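Long-range contacts in uroporphyrinogen III synthase (PDB 1WCW), which probably catalyses the ring closure of hydroxymethylbilane, with inversion of its last pyrrole ring, to give uroporphyrinogen III in tetrapyrrole synthesis: residues Ala135-Gly140 and Leu158-Arg164; Val60-Thr66 and Ala92-Arg97; Thr66-Arg72 and Ala101-Glu107; Lys43-Tyr49 and Asp73-Ala77. All coordinates share one frame; numbering follows the deposited sequence.

Interaction 1 of 4, residues Ala135-Gly140 and Leu158-Arg164; sequences ALQLYG and LPLMPYR
Leu136 sits between Leu158 and Leu160 in the parallel pairing that closes a beta-alpha-beta unit, with helix 144-152 as the crossover. Its N donates to Leu158 O and its O accepts from Leu160 N. Leu138 N then donates to Leu160 O at 2.9 Å. On the face of Ala135 and Leu160, Ala135 CB meets Leu160 CD1 at 3.8 Å. Past the last bridge, Leu138 CD1 rests on Pro159 CB.

Beyond Leu138 the regular pairing ends, and Met161 lies in the short break of strand 155-167. Its chain runs straight from the backbone and bends only at the last torsion (chi3 -66°). This brings Met161 SD to 3.8 Å from Gly140 CA and Met161 CE to 4.1 Å from Leu138 CB. With alanine in place of Met161, Gly140 would probably lose the sulfur and methyl that lie against it, and Leu138 its methyl neighbour. Gly140 itself has backbone angles that suit glycine, and a CB would run into Arg164 CA.

Further out, Tyr139 OH bonds to Arg97 and Tyr163 OH to Thr67, which fixes both rings at their far ends. The ring of Tyr163 has Tyr139 CA over one face, and Tyr163 CZ lies 3.5 Å from Tyr139 CB.

Interaction 2 of 4, residues Val60-Thr66 and Ala92-Arg97; sequences VDLFLAT and AFRLAR
Val60 opens the contact by laying CG2 against Ala92 CB at 4.0 Å. From here strands 62-65 and 93-96 run parallel, 15° apart, as neighbours in the mixed sheet of this domain. Asp61 O accepts from Phe93 N. Leu62 turns CD1 to both Phe93 CD2 and Leu95 CD1. Phe63 is held twice: its N donates to Phe93 O, and its O accepts from Leu95 N at 2.9 Å. Leu64 packs CG on Leu95 CB, on the same face as Leu62. Ala65 repeats the pattern: its N donates to Leu95 O and its O accepts from Arg97 N. Its methyl faces helices 68-80 and 99-107.

Thr66, just past the strand, lies under the side chain of Arg97. That chain bends at chi3 (60°), which folds the guanidinium back over Thr66, while NH1 bonds to Tyr139 and a glycerol. Arg97 NH2 makes a weak bond to Thr66 O at 3.1 Å, and water 1 accepts from Arg97 NE at 2.8 Å. Thr66 CB lies 3.8 Å from the guanidinium plane of Arg97, over its centre.

Interaction 3 of 4, residues Thr66-Arg72 and Ala101-Glu107; sequences TTGVGVR and AARALKE
Gly68 and Ala101 bring their CA atoms to 3.9 Å where helices 68-72 and 101-107 lie side by side, their axes 7.9 Å apart and 30° from parallel. Each helix follows one of two neighbouring parallel strands (62-65 and 93-96) in the mixed sheet of an alpha/beta domain, and the two pack together on one face of it. Gly68 O meets Ala104 CB at 3.6 Å. A side chain on Gly68 would be crowded by Arg72 NH2.

The methyl of Ala104 lies mid-contact. Val71 CB and CG1 pack against it, and Val71 CG1 also reaches Leu105 CD2 at 4.0 Å. Val71 and Leu105 cross at about a right angle above Ala65 of the sheet. Thr67 is the N-cap of helix 68-80: its OG1 accepts from Gly70 N and also bonds to Tyr163. Water 2 bridges Thr66 O, just before this cap, to Ala101 N in the first turn of helix 99-107.

The exposed side is charged. Arg72 runs extended from CG to NE, and Ala104 CB lies under one face of its guanidinium. Glu107 OE2 sits at the guanidinium edge, in its plane. From above the carboxylate plane, Arg72 NH1 donates to Glu107 OE2 at 3.2 Å in a nearly straight hydrogen bond (169°), part of a salt bridge.

Interaction 4 of 4, residues Lys43-Tyr49 and Asp73-Ala77; sequences KVPVPEY and DLLEA
Lys43 reaches across to Asp73 in a salt bridge, with Lys43 NZ 2.7 Å from Asp73 OD1. The lysine bends at chi2 (-62°) and is extended from there to its end. It meets the aspartate at about a right angle. NZ comes in on the syn lone pair of OD1, the side of the other oxygen, and Asp73 OD2 is 3.3 Å from Lys43 NZ. Lys43 CD passes 3.5 Å from Asp73 OD1 on the way. A leucine in place of Asp73 would probably leave the Lys43 ammonium without its partner and free the end of that chain to turn.

The rest of the contact is apolar and centres on Ala77, one helical turn beyond Asp73. Val46 sets CG2 against Ala77 CB at 4.0 Å. Tyr49 comes from the same loop, at the N-cap position of the next helix. Its CG stands between the backbone N and the carbonyl carbon (chi1 62°), which turns the ring toward helix 68-80. There Tyr49 OH lies 3.4 Å from Ala77 CB. Leu74 CD1 approaches the ring edge at Tyr49 CE2, 4.4 Å away.

The loop thus joins strand 39-43 to helix 50-57 across the flank of helix 68-80. Strand 155-167 borders it as well: Tyr49 and Asp73 both touch Pro162, and Leu74 goes on to pack on helix 50-57.

Overall arrangement
All four contacts belong to the domain built on the mixed sheet. Interactions 1 and 2 pair strands in that sheet, with centres about 12 Å apart, and strands 132-137 and 62-65 are neighbours between them. Interaction 3 packs the helices that follow the two strands of interaction 2, and shares Thr66 with it. Interaction 4 uses the same helix 68-80, about 15 Å from interaction 3 between centres. Along the chain the segments of interactions 2, 3 and 4 alternate, and interaction 1 follows. The side chains of Thr66, Arg97 and Tyr139 come together near the C-terminal ends of strands 62-65, 93-96 and 132-137. A glycerol, probably from the crystallisation liquor, binds beside Arg97 and Tyr139, consistent with a pocket there.

Interaction 1 of 4, residues Ala135-Gly140 and Leu158-Arg164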
loop_
_atom_site.group_PDB
_atom_site.type_symbol
_atom_site.label_atom_id
_atom_site.label_comp_id
_atom_site.label_asym_id
_atom_site.label_seq_id
_atom_site.Cartn_x
_atom_site.Cartn_y
_atom_site.Cartn_z
ATOM N N ALA A 135 -9.124 5.221 16.998
ATOM C CA ALA A 135 -7.769 5.574 16.590
ATOM C C ALA A 135 -7.525 4.910 15.251
ATOM O O ALA A 135 -7.795 3.700 15.088
ATOM C CB ALA A 135 -6.788 5.038 17.597
ATOM N N LEU A 136 -7.081 5.670 14.271
ATOM C CA LEU A 136 -6.869 5.169 12.925
ATOM C C LEU A 136 -5.406 5.373 12.565
ATOM O O LEU A 136 -4.929 6.535 12.506
ATOM C CB LEU A 136 -7.808 5.940 11.969
ATOM C CG LEU A 136 -7.564 5.693 10.500
ATOM C CD1 LEU A 136 -7.788 4.269 10.103
ATOM C CD2 LEU A 136 -8.512 6.547 9.751
ATOM N N GLN A 137 -4.689 4.315 12.292
ATOM C CA GLN A 137 -3.297 4.438 11.882
ATOM C C GLN A 137 -3.251 4.603 10.366
ATOM O O GLN A 137 -3.790 3.770 9.617
ATOM C CB GLN A 137 -2.565 3.171 12.282
ATOM C CG GLN A 137 -1.101 3.091 11.790
ATOM C CD GLN A 137 -0.976 2.278 10.499
ATOM O OE1 GLN A 137 -0.368 2.740 9.504
ATOM N NE2 GLN A 137 -1.493 1.123 10.512
ATOM N N LEU A 138 -2.616 5.686 9.906
ATOM C CA LEU A 138 -2.476 6.087 8.498
ATOM C C LEU A 138 -1.017 5.996 8.069
ATOM O O LEU A 138 -0.095 5.724 8.860
ATOM C CB LEU A 138 -2.920 7.523 8.440
ATOM C CG LEU A 138 -4.358 7.766 8.884
ATOM C CD1 LEU A 138 -4.615 9.281 9.060
ATOM C CD2 LEU A 138 -5.317 7.139 7.843
ATOM N N TYR A 139 -0.831 6.180 6.770
ATOM C CA TYR A 139 0.478 6.078 6.151
ATOM C C TYR A 139 0.712 7.181 5.110
ATOM O O TYR A 139 1.514 7.008 4.207
ATOM C CB TYR A 139 0.682 4.724 5.547
ATOM C CG TYR A 139 -0.441 4.285 4.678
ATOM C CD1 TYR A 139 -0.504 4.622 3.311
ATOM C CD2 TYR A 139 -1.487 3.487 5.205
ATOM C CE1 TYR A 139 -1.575 4.167 2.463
ATOM C CE2 TYR A 139 -2.523 3.046 4.418
ATOM C CZ TYR A 139 -2.562 3.387 3.034
ATOM O OH TYR A 139 -3.531 2.929 2.223
ATOM N N GLY A 140 0.039 8.297 5.269
ATOM C CA GLY A 140 0.278 9.473 4.410
ATOM C C GLY A 140 -0.717 9.762 3.316
ATOM O O GLY A 140 -0.707 10.842 2.774
ATOM N N LEU A 158 -9.212 9.619 15.853
ATOM C CA LEU A 158 -7.897 10.065 16.364
ATOM C C LEU A 158 -6.899 9.528 15.324
ATOM O O LEU A 158 -6.600 8.363 15.306
ATOM C CB LEU A 158 -7.696 9.476 17.752
ATOM C CG LEU A 158 -6.260 9.625 18.295
ATOM C CD1 LEU A 158 -5.949 11.113 18.573
ATOM C CD2 LEU A 158 -6.157 8.822 19.531
ATOM N N PRO A 159 -6.410 10.370 14.414
ATOM C CA PRO A 159 -5.487 9.900 13.404
ATOM C C PRO A 159 -4.088 9.710 13.990
ATOM O O PRO A 159 -3.651 10.550 14.800
ATOM C CB PRO A 159 -5.534 11.013 12.360
ATOM C CG PRO A 159 -5.765 12.245 13.226
ATOM C CD PRO A 159 -6.706 11.826 14.282
ATOM N N LEU A 160 -3.372 8.694 13.535
ATOM C CA LEU A 160 -1.982 8.472 13.967
ATOM C C LEU A 160 -1.201 8.159 12.734
ATOM O O LEU A 160 -1.425 7.151 12.108
ATOM C CB LEU A 160 -1.899 7.283 14.925
ATOM C CG LEU A 160 -2.667 7.454 16.258
ATOM C CD1 LEU A 160 -3.280 6.130 16.660
ATOM C CD2 LEU A 160 -1.717 7.911 17.366
ATOM N N MET A 161 -0.255 9.035 12.368
ATOM C CA MET A 161 0.510 8.839 11.132
ATOM C C MET A 161 1.977 8.755 11.487
ATOM O O MET A 161 2.703 9.816 11.468
ATOM C CB MET A 161 0.178 9.990 10.202
ATOM C CG MET A 161 0.783 9.798 8.837
ATOM S SD MET A 161 0.514 11.259 7.740
ATOM C CE MET A 161 -1.221 11.159 7.581
ATOM N N PRO A 162 2.488 7.557 11.630
ATOM C CA PRO A 162 3.910 7.428 12.039
ATOM C C PRO A 162 4.908 7.545 10.889
ATOM O O PRO A 162 6.147 7.695 11.085
ATOM C CB PRO A 162 3.952 6.052 12.708
ATOM C CG PRO A 162 2.789 5.279 12.071
ATOM C CD PRO A 162 1.716 6.288 11.764
ATOM N N TYR A 163 4.390 7.434 9.683
ATOM C CA TYR A 163 5.242 7.576 8.498
ATOM C C TYR A 163 4.351 7.968 7.351
ATOM O O TYR A 163 3.107 7.878 7.424
ATOM C CB TYR A 163 6.016 6.301 8.189
ATOM C CG TYR A 163 5.180 5.138 7.668
ATOM C CD1 TYR A 163 4.455 4.335 8.525
ATOM C CD2 TYR A 163 5.077 4.886 6.331
ATOM C CE1 TYR A 163 3.636 3.287 8.078
ATOM C CE2 TYR A 163 4.275 3.853 5.848
ATOM C CZ TYR A 163 3.569 3.054 6.721
ATOM O OH TYR A 163 2.773 2.021 6.265
ATOM N N ARG A 164 4.970 8.406 6.264
ATOM C CA ARG A 164 4.214 8.846 5.113
ATOM C C ARG A 164 4.779 8.319 3.821
ATOM O O ARG A 164 5.969 8.423 3.563
ATOM C CB ARG A 164 4.246 10.368 4.958
ATOM C CG ARG A 164 3.597 11.231 6.007
ATOM C CD ARG A 164 3.912 12.698 5.649
ATOM N NE ARG A 164 2.730 13.535 5.709
ATOM C CZ ARG A 164 2.770 14.845 5.542
ATOM N NH1 ARG A 164 1.651 15.555 5.612
ATOM N NH2 ARG A 164 3.942 15.428 5.295
#

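Interaction 2 of 4, residues Val60-Thr66 and Ala92-Arg97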
loop_
_atom_site.group_PDB
_atom_site.type_symbol
_atom_site.label_atom_id
_atom_site.label_comp_id
_atom_site.label_asym_id
_atom_site.label_seq_id
_atom_site.Cartn_x
_atom_site.Cartn_y
_atom_site.Cartn_z
ATOM N N VAL A 60 -8.826 4.232 24.059
ATOM C CA VAL A 60 -9.717 4.393 22.892
ATOM C C VAL A 60 -10.656 3.185 22.827
ATOM O O VAL A 60 -10.364 2.115 23.376
ATOM C CB VAL A 60 -8.928 4.494 21.541
ATOM C CG1 VAL A 60 -8.017 5.718 21.571
ATOM C CG2 VAL A 60 -8.112 3.245 21.278
ATOM N N ASP A 61 -11.733 3.381 22.094
ATOM C CA ASP A 61 -12.697 2.288 21.996
ATOM C C ASP A 61 -12.408 1.359 20.866
ATOM O O ASP A 61 -12.689 0.169 20.950
ATOM C CB ASP A 61 -14.066 2.937 21.867
ATOM C CG ASP A 61 -14.363 3.749 23.074
ATOM O OD1 ASP A 61 -14.610 3.121 24.119
ATOM O OD2 ASP A 61 -14.221 5.002 23.006
ATOM N N LEU A 62 -11.802 1.902 19.820
ATOM C CA LEU A 62 -11.500 1.120 18.642
ATOM C C LEU A 62 -10.142 1.563 18.117
ATOM O O LEU A 62 -9.786 2.746 18.163
ATOM C CB LEU A 62 -12.588 1.350 17.587
ATOM C CG LEU A 62 -12.565 0.536 16.304
ATOM C CD1 LEU A 62 -14.024 0.383 15.811
ATOM C CD2 LEU A 62 -11.715 1.173 15.310
ATOM N N PHE A 63 -9.393 0.593 17.630
ATOM C CA PHE A 63 -8.108 0.840 16.993
ATOM C C PHE A 63 -8.124 0.151 15.643
ATOM O O PHE A 63 -8.342 -1.038 15.524
ATOM C CB PHE A 63 -6.950 0.274 17.853
ATOM C CG PHE A 63 -5.578 0.470 17.210
ATOM C CD1 PHE A 63 -4.996 1.744 17.130
ATOM C CD2 PHE A 63 -4.913 -0.591 16.633
ATOM C CE1 PHE A 63 -3.745 1.926 16.441
ATOM C CE2 PHE A 63 -3.693 -0.412 15.977
ATOM C CZ PHE A 63 -3.124 0.814 15.871
ATOM N N LEU A 64 -7.868 0.909 14.594
ATOM C CA LEU A 64 -7.852 0.411 13.243
ATOM C C LEU A 64 -6.434 0.533 12.639
ATOM O O LEU A 64 -5.925 1.689 12.418
ATOM C CB LEU A 64 -8.886 1.152 12.400
ATOM C CG LEU A 64 -9.347 0.490 11.076
ATOM C CD1 LEU A 64 -10.579 1.257 10.627
ATOM C CD2 LEU A 64 -8.282 0.485 9.988
ATOM N N ALA A 65 -5.808 -0.604 12.413
ATOM C CA ALA A 65 -4.481 -0.658 11.813
ATOM C C ALA A 65 -4.595 -0.896 10.318
ATOM O O ALA A 65 -5.283 -1.840 9.923
ATOM C CB ALA A 65 -3.683 -1.839 12.429
ATOM N N THR A 66 -3.834 -0.131 9.534
ATOM C CA THR A 66 -3.844 -0.311 8.109
ATOM C C THR A 66 -2.605 -0.971 7.604
ATOM O O THR A 66 -2.699 -1.681 6.574
ATOM C CB THR A 66 -4.047 1.023 7.366
ATOM O OG1 THR A 66 -3.012 1.967 7.731
ATOM C CG2 THR A 66 -5.415 1.632 7.676
ATOM N N ALA A 92 -8.985 -1.986 23.635
ATOM C CA ALA A 92 -9.723 -1.570 22.488
ATOM C C ALA A 92 -10.179 -2.761 21.592
ATOM O O ALA A 92 -9.567 -3.830 21.617
ATOM C CB ALA A 92 -8.805 -0.644 21.652
ATOM N N PHE A 93 -11.224 -2.487 20.815
ATOM C CA PHE A 93 -11.666 -3.422 19.777
ATOM C C PHE A 93 -10.644 -3.142 18.646
ATOM O O PHE A 93 -10.517 -1.992 18.197
ATOM C CB PHE A 93 -13.082 -3.109 19.320
ATOM C CG PHE A 93 -13.639 -4.071 18.344
ATOM C CD1 PHE A 93 -14.032 -5.356 18.757
ATOM C CD2 PHE A 93 -13.767 -3.729 17.032
ATOM C CE1 PHE A 93 -14.562 -6.273 17.802
ATOM C CE2 PHE A 93 -14.283 -4.668 16.083
ATOM C CZ PHE A 93 -14.685 -5.958 16.512
ATOM N N ARG A 94 -9.969 -4.170 18.194
ATOM C CA ARG A 94 -8.889 -3.994 17.232
ATOM C C ARG A 94 -9.227 -4.534 15.890
ATOM O O ARG A 94 -9.588 -5.725 15.760
ATOM C CB ARG A 94 -7.648 -4.670 17.776
ATOM C CG ARG A 94 -7.137 -4.099 19.101
ATOM C CD ARG A 94 -5.866 -4.832 19.593
ATOM N NE ARG A 94 -6.054 -6.245 19.850
ATOM C CZ ARG A 94 -6.612 -6.730 20.962
ATOM N NH1 ARG A 94 -6.719 -8.070 21.061
ATOM N NH2 ARG A 94 -7.053 -5.917 21.930
ATOM N N LEU A 95 -9.101 -3.707 14.861
ATOM C CA LEU A 95 -9.306 -4.109 13.485
ATOM C C LEU A 95 -8.065 -3.994 12.652
ATOM O O LEU A 95 -7.281 -3.021 12.832
ATOM C CB LEU A 95 -10.334 -3.238 12.824
ATOM C CG LEU A 95 -11.746 -3.373 13.342
ATOM C CD1 LEU A 95 -12.623 -2.335 12.719
ATOM C CD2 LEU A 95 -12.314 -4.812 13.059
ATOM N N ALA A 96 -7.815 -4.933 11.766
ATOM C CA ALA A 96 -6.668 -4.798 10.832
ATOM C C ALA A 96 -7.248 -4.796 9.444
ATOM O O ALA A 96 -8.117 -5.590 9.098
ATOM C CB ALA A 96 -5.749 -5.929 11.033
ATOM N N ARG A 97 -6.790 -3.872 8.610
ATOM C CA ARG A 97 -7.300 -3.795 7.250
ATOM C C ARG A 97 -6.964 -5.062 6.463
ATOM O O ARG A 97 -7.789 -5.487 5.650
ATOM C CB ARG A 97 -6.706 -2.572 6.536
ATOM C CG ARG A 97 -7.255 -2.378 5.126
ATOM C CD ARG A 97 -6.623 -1.146 4.442
ATOM N NE ARG A 97 -5.185 -1.226 4.313
ATOM C CZ ARG A 97 -4.427 -0.310 3.695
ATOM N NH1 ARG A 97 -4.986 0.731 3.129
ATOM N NH2 ARG A 97 -3.119 -0.468 3.737
HETATM O O HOH W 1 -4.051 -3.833 4.456
#

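Interaction 3 of 4, residues Thr66-Arg72 and Ala101-Glu107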
loop_
_atom_site.group_PDB
_atom_site.type_symbol
_atom_site.label_atom_id
_atom_site.label_comp_id
_atom_site.label_asym_id
_atom_site.label_seq_id
_atom_site.Cartn_x
_atom_site.Cartn_y
_atom_site.Cartn_z
ATOM N N THR A 66 -3.834 -0.131 9.534
ATOM C CA THR A 66 -3.844 -0.311 8.109
ATOM C C THR A 66 -2.605 -0.971 7.604
ATOM O O THR A 66 -2.699 -1.681 6.574
ATOM C CB THR A 66 -4.047 1.023 7.366
ATOM O OG1 THR A 66 -3.012 1.967 7.731
ATOM C CG2 THR A 66 -5.415 1.632 7.676
ATOM N N THR A 67 -1.452 -0.835 8.259
ATOM C CA THR A 67 -0.246 -1.465 7.787
ATOM C C THR A 67 0.575 -2.071 8.920
ATOM O O THR A 67 0.499 -1.639 10.112
ATOM C CB THR A 67 0.647 -0.497 7.008
ATOM O OG1 THR A 67 1.138 0.540 7.885
ATOM C CG2 THR A 67 -0.119 0.173 5.872
ATOM N N GLY A 68 1.378 -3.097 8.585
ATOM C CA GLY A 68 2.227 -3.729 9.586
ATOM C C GLY A 68 3.293 -2.771 10.028
ATOM O O GLY A 68 3.586 -2.698 11.235
ATOM N N VAL A 69 3.899 -2.078 9.072
ATOM C CA VAL A 69 4.918 -1.076 9.360
ATOM C C VAL A 69 4.355 -0.035 10.328
ATOM O O VAL A 69 5.023 0.374 11.283
ATOM C CB VAL A 69 5.405 -0.360 8.068
ATOM C CG1 VAL A 69 6.353 0.788 8.412
ATOM C CG2 VAL A 69 6.124 -1.383 7.204
ATOM N N GLY A 70 3.129 0.394 10.095
ATOM C CA GLY A 70 2.529 1.396 10.954
ATOM C C GLY A 70 2.297 0.932 12.372
ATOM O O GLY A 70 2.515 1.720 13.324
ATOM N N VAL A 71 1.864 -0.292 12.546
ATOM C CA VAL A 71 1.679 -0.842 13.875
ATOM C C VAL A 71 3.047 -0.836 14.595
ATOM O O VAL A 71 3.168 -0.375 15.754
ATOM C CB VAL A 71 1.125 -2.262 13.769
ATOM C CG1 VAL A 71 1.234 -2.975 15.147
ATOM C CG2 VAL A 71 -0.324 -2.228 13.263
ATOM N N ARG A 72 4.096 -1.334 13.945
ATOM C CA ARG A 72 5.396 -1.410 14.583
ATOM C C ARG A 72 5.910 -0.026 14.911
ATOM O O ARG A 72 6.404 0.205 16.051
ATOM C CB ARG A 72 6.369 -2.150 13.693
ATOM C CG ARG A 72 5.966 -3.596 13.534
ATOM C CD ARG A 72 7.035 -4.483 12.780
ATOM N NE ARG A 72 6.409 -5.775 12.512
ATOM C CZ ARG A 72 5.758 -6.076 11.388
ATOM N NH1 ARG A 72 5.182 -7.282 11.247
ATOM N NH2 ARG A 72 5.759 -5.220 10.390
ATOM N N ALA A 101 -1.122 -5.962 8.561
ATOM C CA ALA A 101 -1.396 -5.279 9.831
ATOM C C ALA A 101 -1.773 -6.300 10.875
ATOM O O ALA A 101 -1.424 -6.170 12.037
ATOM C CB ALA A 101 -2.535 -4.273 9.701
ATOM N N ALA A 102 -2.516 -7.334 10.447
ATOM C CA ALA A 102 -2.916 -8.357 11.385
ATOM C C ALA A 102 -1.702 -9.082 11.978
ATOM O O ALA A 102 -1.672 -9.338 13.166
ATOM C CB ALA A 102 -3.866 -9.345 10.755
ATOM N N ARG A 103 -0.710 -9.380 11.150
ATOM C CA ARG A 103 0.431 -10.103 11.662
ATOM C C ARG A 103 1.215 -9.245 12.653
ATOM O O ARG A 103 1.686 -9.749 13.691
ATOM C CB ARG A 103 1.307 -10.473 10.495
ATOM C CG ARG A 103 0.723 -11.466 9.517
ATOM C CD ARG A 103 1.512 -11.460 8.180
ATOM N NE ARG A 103 0.757 -12.197 7.163
ATOM C CZ ARG A 103 0.980 -12.177 5.855
ATOM N NH1 ARG A 103 1.971 -11.438 5.351
ATOM N NH2 ARG A 103 0.202 -12.911 5.056
ATOM N N ALA A 104 1.379 -7.940 12.354
ATOM C CA ALA A 104 2.103 -7.085 13.279
ATOM C C ALA A 104 1.374 -7.012 14.608
ATOM O O ALA A 104 1.992 -7.018 15.640
ATOM C CB ALA A 104 2.297 -5.717 12.698
ATOM N N LEU A 105 0.047 -6.914 14.612
ATOM C CA LEU A 105 -0.683 -6.904 15.878
ATOM C C LEU A 105 -0.509 -8.242 16.635
ATOM O O LEU A 105 -0.270 -8.215 17.841
ATOM C CB LEU A 105 -2.178 -6.630 15.589
ATOM C CG LEU A 105 -2.496 -5.133 15.275
ATOM C CD1 LEU A 105 -3.952 -5.035 14.758
ATOM C CD2 LEU A 105 -2.344 -4.263 16.539
ATOM N N LYS A 106 -0.602 -9.358 15.915
ATOM C CA LYS A 106 -0.436 -10.678 16.558
ATOM C C LYS A 106 0.960 -10.786 17.179
ATOM O O LYS A 106 1.103 -11.246 18.303
ATOM C CB LYS A 106 -0.631 -11.765 15.519
ATOM C CG LYS A 106 -2.050 -11.950 15.121
ATOM C CD LYS A 106 -2.720 -13.002 15.960
ATOM C CE LYS A 106 -4.122 -13.304 15.421
ATOM N NZ LYS A 106 -4.797 -14.504 16.069
ATOM N N GLU A 107 1.990 -10.349 16.461
ATOM C CA GLU A 107 3.369 -10.398 16.973
ATOM C C GLU A 107 3.546 -9.519 18.210
ATOM O O GLU A 107 4.412 -9.762 19.035
ATOM C CB GLU A 107 4.348 -10.032 15.875
ATOM C CG GLU A 107 4.483 -11.142 14.804
ATOM C CD GLU A 107 5.323 -10.731 13.564
ATOM O OE1 GLU A 107 5.547 -11.608 12.676
ATOM O OE2 GLU A 107 5.757 -9.547 13.461
HETATM O O HOH W 2 -2.685 -4.752 6.270
#

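Interaction 4 of 4, residues Lys43-Tyr49 and Asp73-Ala77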
loop_
_atom_site.group_PDB
_atom_site.type_symbol
_atom_site.label_atom_id
_atom_site.label_comp_id
_atom_site.label_asym_id
_atom_site.label_seq_id
_atom_site.Cartn_x
_atom_site.Cartn_y
_atom_site.Cartn_z
ATOM N N LYS A 43 9.792 8.663 7.516
ATOM C CA LYS A 43 9.263 8.469 8.855
ATOM C C LYS A 43 8.955 9.817 9.420
ATOM O O LYS A 43 9.652 10.799 9.187
ATOM C CB LYS A 43 10.279 7.795 9.788
ATOM C CG LYS A 43 10.695 6.399 9.413
ATOM C CD LYS A 43 9.530 5.394 9.420
ATOM C CE LYS A 43 10.030 3.962 9.193
ATOM N NZ LYS A 43 8.881 3.034 9.069
ATOM N N VAL A 44 7.875 9.911 10.165
ATOM C CA VAL A 44 7.507 11.145 10.821
ATOM C C VAL A 44 8.235 11.150 12.225
ATOM O O VAL A 44 8.142 10.178 12.979
ATOM C CB VAL A 44 5.985 11.217 11.040
ATOM C CG1 VAL A 44 5.663 12.416 11.821
ATOM C CG2 VAL A 44 5.216 11.301 9.638
ATOM N N PRO A 45 8.969 12.223 12.569
ATOM C CA PRO A 45 9.672 12.262 13.869
ATOM C C PRO A 45 8.660 12.110 14.925
ATOM O O PRO A 45 7.603 12.749 14.935
ATOM C CB PRO A 45 10.327 13.645 13.885
ATOM C CG PRO A 45 10.521 13.937 12.410
ATOM C CD PRO A 45 9.228 13.419 11.764
ATOM N N VAL A 46 9.001 11.290 15.928
ATOM C CA VAL A 46 8.088 11.010 16.984
ATOM C C VAL A 46 7.549 12.277 17.684
ATOM O O VAL A 46 6.353 12.417 18.008
ATOM C CB VAL A 46 8.761 10.029 17.979
ATOM C CG1 VAL A 46 7.914 9.903 19.277
ATOM C CG2 VAL A 46 8.904 8.645 17.312
ATOM N N PRO A 47 8.443 13.264 17.918
ATOM C CA PRO A 47 7.890 14.466 18.570
ATOM C C PRO A 47 6.753 15.167 17.807
ATOM O O PRO A 47 5.926 15.848 18.405
ATOM C CB PRO A 47 9.111 15.375 18.702
ATOM C CG PRO A 47 10.258 14.422 18.797
ATOM C CD PRO A 47 9.902 13.286 17.842
ATOM N N GLU A 48 6.717 15.007 16.476
ATOM C CA GLU A 48 5.689 15.664 15.666
ATOM C C GLU A 48 4.288 15.122 15.826
ATOM O O GLU A 48 3.296 15.811 15.499
ATOM C CB GLU A 48 6.082 15.660 14.178
ATOM C CG GLU A 48 7.289 16.539 13.879
ATOM C CD GLU A 48 7.522 16.729 12.373
ATOM O OE1 GLU A 48 6.677 17.352 11.696
ATOM O OE2 GLU A 48 8.546 16.236 11.862
ATOM N N TYR A 49 4.153 13.888 16.339
ATOM C CA TYR A 49 2.794 13.388 16.569
ATOM C C TYR A 49 2.634 12.887 17.986
ATOM O O TYR A 49 1.758 12.104 18.299
ATOM C CB TYR A 49 2.384 12.324 15.527
ATOM C CG TYR A 49 3.208 11.068 15.490
ATOM C CD1 TYR A 49 4.480 11.004 14.931
ATOM C CD2 TYR A 49 2.676 9.883 16.008
ATOM C CE1 TYR A 49 5.174 9.860 14.880
ATOM C CE2 TYR A 49 3.395 8.700 15.950
ATOM C CZ TYR A 49 4.624 8.670 15.399
ATOM O OH TYR A 49 5.294 7.494 15.294
ATOM N N ASP A 73 5.784 0.914 13.966
ATOM C CA ASP A 73 6.257 2.267 14.228
ATOM C C ASP A 73 5.512 2.914 15.400
ATOM O O ASP A 73 6.143 3.649 16.211
ATOM C CB ASP A 73 6.122 3.181 13.004
ATOM C CG ASP A 73 7.110 2.885 11.913
ATOM O OD1 ASP A 73 6.907 3.525 10.861
ATOM O OD2 ASP A 73 8.063 2.067 12.089
ATOM N N LEU A 74 4.198 2.737 15.505
ATOM C CA LEU A 74 3.483 3.314 16.590
ATOM C C LEU A 74 3.901 2.746 17.934
ATOM O O LEU A 74 4.019 3.511 18.911
ATOM C CB LEU A 74 1.968 3.100 16.335
ATOM C CG LEU A 74 1.031 3.678 17.353
ATOM C CD1 LEU A 74 1.188 5.162 17.477
ATOM C CD2 LEU A 74 -0.438 3.361 16.921
ATOM N N LEU A 75 4.073 1.445 18.015
ATOM C CA LEU A 75 4.514 0.832 19.261
ATOM C C LEU A 75 5.927 1.380 19.637
ATOM O O LEU A 75 6.162 1.695 20.836
ATOM C CB LEU A 75 4.523 -0.703 19.113
ATOM C CG LEU A 75 3.102 -1.268 19.048
ATOM C CD1 LEU A 75 3.218 -2.716 18.681
ATOM C CD2 LEU A 75 2.382 -1.119 20.342
ATOM N N GLU A 76 6.812 1.548 18.662
ATOM C CA GLU A 76 8.110 2.136 18.946
ATOM C C GLU A 76 7.958 3.569 19.435
ATOM O O GLU A 76 8.701 4.009 20.284
ATOM C CB GLU A 76 8.962 2.162 17.690
ATOM C CG GLU A 76 9.497 0.842 17.228
ATOM C CD GLU A 76 10.242 0.870 15.851
ATOM O OE1 GLU A 76 10.539 -0.253 15.355
ATOM O OE2 GLU A 76 10.547 1.950 15.267
ATOM N N ALA A 77 7.019 4.330 18.879
ATOM C CA ALA A 77 6.805 5.699 19.311
ATOM C C ALA A 77 6.347 5.727 20.744
ATOM O O ALA A 77 6.807 6.588 21.544
ATOM C CB ALA A 77 5.759 6.375 18.431
#